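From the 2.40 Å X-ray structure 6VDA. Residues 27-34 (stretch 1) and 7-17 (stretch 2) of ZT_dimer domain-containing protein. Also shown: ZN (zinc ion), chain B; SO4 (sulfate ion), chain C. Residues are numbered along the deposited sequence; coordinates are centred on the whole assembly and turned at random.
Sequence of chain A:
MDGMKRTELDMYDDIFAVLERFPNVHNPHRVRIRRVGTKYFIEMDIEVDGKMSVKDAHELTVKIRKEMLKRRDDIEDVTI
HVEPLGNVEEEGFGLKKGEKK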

# COMPACT_ATOMS: atom_id res chain seq x y z
N ASN A 27 -13.11 -6.66 6.95
CA ASN A 27 -12.94 -7.44 5.70
C ASN A 27 -11.47 -7.58 5.34
O ASN A 27 -11.06 -7.21 4.25
CB ASN A 27 -13.70 -6.79 4.55
CG ASN A 27 -13.83 -7.70 3.35
OD1 ASN A 27 -13.90 -7.25 2.21
ND2 ASN A 27 -13.87 -9.00 3.60
N PRO A 28 -10.61 -8.11 6.25
CA PRO A 28 -9.24 -8.45 5.87
C PRO A 28 -9.28 -9.46 4.72
O PRO A 28 -10.03 -10.43 4.83
CB PRO A 28 -8.62 -9.04 7.14
CG PRO A 28 -9.82 -9.46 7.99
CD PRO A 28 -10.91 -8.46 7.64
N HIS A 29 -8.52 -9.20 3.65
CA HIS A 29 -8.48 -10.04 2.42
C HIS A 29 -7.12 -9.89 1.74
O HIS A 29 -6.36 -8.98 2.14
CB HIS A 29 -9.64 -9.69 1.48
CG HIS A 29 -9.59 -8.32 0.89
ND1 HIS A 29 -9.86 -7.19 1.63
CD2 HIS A 29 -9.33 -7.90 -0.37
CE1 HIS A 29 -9.76 -6.12 0.85
NE2 HIS A 29 -9.43 -6.53 -0.38
N ARG A 30 -6.84 -10.72 0.73
CA ARG A 30 -5.52 -10.83 0.05
C ARG A 30 -4.43 -10.98 1.11
O ARG A 30 -3.35 -10.37 0.99
CB ARG A 30 -5.26 -9.62 -0.86
CG ARG A 30 -5.99 -9.69 -2.19
CD ARG A 30 -5.55 -8.61 -3.16
NE ARG A 30 -6.45 -8.52 -4.31
CZ ARG A 30 -6.33 -7.66 -5.32
NH1 ARG A 30 -5.33 -6.80 -5.34
NH2 ARG A 30 -7.21 -7.67 -6.30
N VAL A 31 -4.73 -11.78 2.13
CA VAL A 31 -3.78 -12.07 3.24
C VAL A 31 -2.83 -13.16 2.74
O VAL A 31 -3.30 -14.27 2.47
CB VAL A 31 -4.52 -12.47 4.52
CG1 VAL A 31 -3.54 -12.68 5.66
CG2 VAL A 31 -5.58 -11.43 4.88
N ARG A 32 -1.55 -12.81 2.60
CA ARG A 32 -0.51 -13.63 1.93
C ARG A 32 0.71 -13.69 2.86
O ARG A 32 0.99 -12.68 3.53
CB ARG A 32 -0.22 -13.03 0.55
N ILE A 33 1.37 -14.85 2.89
CA ILE A 33 2.60 -15.14 3.70
C ILE A 33 3.70 -15.61 2.75
O ILE A 33 3.41 -16.47 1.91
CB ILE A 33 2.31 -16.21 4.77
CG1 ILE A 33 1.14 -15.83 5.68
CG2 ILE A 33 3.55 -16.52 5.58
CD1 ILE A 33 0.51 -17.02 6.35
N ARG A 34 4.92 -15.07 2.89
CA ARG A 34 6.14 -15.57 2.22
C ARG A 34 7.15 -16.01 3.29
O ARG A 34 7.39 -15.22 4.21
CB ARG A 34 6.78 -14.49 1.33
CG ARG A 34 6.20 -14.38 -0.07
CD ARG A 34 4.93 -13.55 -0.17
NE ARG A 34 5.09 -12.21 0.38
CZ ARG A 34 4.21 -11.22 0.26
NH1 ARG A 34 3.08 -11.39 -0.41
NH2 ARG A 34 4.47 -10.04 0.81
ZN ZN B . -8.23 -5.07 -1.39
S SO4 C . -15.89 -7.28 8.97
O1 SO4 C . -14.57 -7.81 9.20
O2 SO4 C . -16.32 -6.57 10.14
O3 SO4 C . -16.80 -8.36 8.70
O4 SO4 C . -15.86 -6.39 7.85
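Stretch 2 7-17: TELDMYDDIFA

The centre of this contact is one methyl group. Ile33, with chi1 in m and chi2 in t, sends CD1 against the helix that runs through residues 7-17, where it meets Met11 CG at 3.3 Å, Tyr12 CZ at 3.4 Å and Ile15 CD1 at 3.9 Å. The same CD1 lies 3.4 Å from the centroid of the Tyr12 ring, only 13° off its normal, a CH-pi contact over one face. Met11 and Ile15, one helical turn apart, both point CA-to-CB toward the strand. The CA-to-CB bond of Tyr12 points sideways, but with chi1 in m the end of the side chain comes nearer the strand.

Two residues earlier on the strand, Val31 repeats the inward direction, as expected of alternating residues in an extended chain, while Arg32 between them points away. Val31 CG1 packs 4.0 Å from Tyr12 CE1 and 4.1 Å from Ile15 CG2; its CG2 lies 4.0 Å from Phe16 CZ. Phe16, its CA-to-CB bond also sideways and its chi1 in m, carries the apolar surface on to Pro28, whose CG is 3.7 Å from Phe16 CE1. The chain turns a corner at Arg30, yet Pro28 and Val31 both face the helix.

The helix is regular, with i to i+4 bonds such as Ile15 N to Met11 O at 3.0 Å. Its axis passes 10.1 Å from that of strand 31-34 at 131°, so the two run obliquely antiparallel: Ile33 spans Glu8 to Ile15, and Pro28 meets Phe16 near the C-terminal end of this stretch.

No hydrogen bond joins the modelled atoms of the two stretches; side-chain packing does the work. At the edge, Tyr12 OH comes within 4.0 Å of Arg32 CA, and Arg32 is modelled only to CB. Beyond the contact, His29 points away from the helix, donates from ND1 to Asn27 O at 2.9 Å and binds zinc through NE2 at 2.1 Å.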

# COMPACT_ATOMS: atom_id res chain seq x y z
N THR A 7 1.22 -26.21 9.45
CA THR A 7 2.05 -25.08 9.94
C THR A 7 1.58 -23.77 9.28
O THR A 7 1.53 -22.75 9.99
CB THR A 7 3.55 -25.34 9.75
OG1 THR A 7 4.18 -24.11 10.10
CG2 THR A 7 3.94 -25.75 8.35
N GLU A 8 1.23 -23.82 7.99
CA GLU A 8 0.74 -22.65 7.20
C GLU A 8 -0.59 -22.14 7.77
O GLU A 8 -0.87 -20.94 7.61
CB GLU A 8 0.64 -23.06 5.73
CG GLU A 8 0.52 -21.90 4.76
CD GLU A 8 0.35 -22.32 3.31
OE1 GLU A 8 -0.12 -21.49 2.51
OE2 GLU A 8 0.69 -23.48 2.99
N LEU A 9 -1.36 -23.02 8.43
CA LEU A 9 -2.69 -22.71 9.05
C LEU A 9 -2.50 -21.98 10.38
O LEU A 9 -3.19 -20.96 10.56
CB LEU A 9 -3.44 -24.03 9.26
CG LEU A 9 -4.92 -23.88 9.61
CD1 LEU A 9 -5.71 -23.41 8.40
CD2 LEU A 9 -5.47 -25.19 10.15
N ASP A 10 -1.65 -22.52 11.26
CA ASP A 10 -1.32 -21.93 12.58
C ASP A 10 -1.08 -20.43 12.37
O ASP A 10 -1.65 -19.62 13.12
CB ASP A 10 -0.11 -22.62 13.25
CG ASP A 10 -0.25 -22.66 14.76
OD1 ASP A 10 -1.19 -23.35 15.25
OD2 ASP A 10 0.54 -21.93 15.46
N MET A 11 -0.31 -20.08 11.34
CA MET A 11 0.12 -18.68 11.06
C MET A 11 -1.09 -17.81 10.68
O MET A 11 -1.23 -16.72 11.28
CB MET A 11 1.15 -18.62 9.92
CG MET A 11 1.48 -17.19 9.48
SD MET A 11 2.13 -16.16 10.81
CE MET A 11 3.86 -16.63 10.72
N TYR A 12 -1.92 -18.25 9.71
CA TYR A 12 -3.14 -17.50 9.28
C TYR A 12 -4.03 -17.31 10.51
O TYR A 12 -4.59 -16.22 10.65
CB TYR A 12 -3.88 -18.18 8.12
CG TYR A 12 -3.27 -17.96 6.76
CD1 TYR A 12 -3.15 -16.68 6.23
CD2 TYR A 12 -2.78 -19.01 6.01
CE1 TYR A 12 -2.57 -16.46 4.99
CE2 TYR A 12 -2.20 -18.81 4.76
CZ TYR A 12 -2.10 -17.53 4.25
OH TYR A 12 -1.53 -17.31 3.02
N ASP A 13 -4.11 -18.33 11.37
CA ASP A 13 -4.94 -18.31 12.61
C ASP A 13 -4.46 -17.15 13.49
O ASP A 13 -5.31 -16.34 13.89
CB ASP A 13 -4.93 -19.66 13.34
CG ASP A 13 -5.80 -20.73 12.69
OD1 ASP A 13 -6.73 -20.37 11.94
OD2 ASP A 13 -5.56 -21.93 12.95
N ASP A 14 -3.15 -17.04 13.73
CA ASP A 14 -2.53 -16.00 14.60
C ASP A 14 -2.73 -14.60 14.00
O ASP A 14 -2.99 -13.67 14.78
CB ASP A 14 -1.04 -16.31 14.85
CG ASP A 14 -0.82 -17.61 15.61
OD1 ASP A 14 -1.78 -18.40 15.73
OD2 ASP A 14 0.32 -17.83 16.08
N ILE A 15 -2.59 -14.45 12.68
CA ILE A 15 -2.77 -13.16 11.96
C ILE A 15 -4.22 -12.69 12.17
O ILE A 15 -4.42 -11.60 12.72
CB ILE A 15 -2.44 -13.30 10.46
CG1 ILE A 15 -0.97 -13.66 10.22
CG2 ILE A 15 -2.85 -12.04 9.70
CD1 ILE A 15 -0.69 -14.19 8.82
N PHE A 16 -5.19 -13.51 11.76
CA PHE A 16 -6.64 -13.22 11.91
C PHE A 16 -6.97 -13.02 13.39
O PHE A 16 -7.83 -12.18 13.69
CB PHE A 16 -7.48 -14.31 11.23
CG PHE A 16 -7.68 -14.09 9.75
CD1 PHE A 16 -8.66 -13.22 9.30
CD2 PHE A 16 -6.87 -14.72 8.82
CE1 PHE A 16 -8.84 -13.01 7.94
CE2 PHE A 16 -7.05 -14.50 7.46
CZ PHE A 16 -8.04 -13.65 7.03
N ALA A 17 -6.29 -13.74 14.28
CA ALA A 17 -6.47 -13.64 15.75
C ALA A 17 -6.10 -12.22 16.21
O ALA A 17 -6.86 -11.65 16.99
CB ALA A 17 -5.66 -14.69 16.46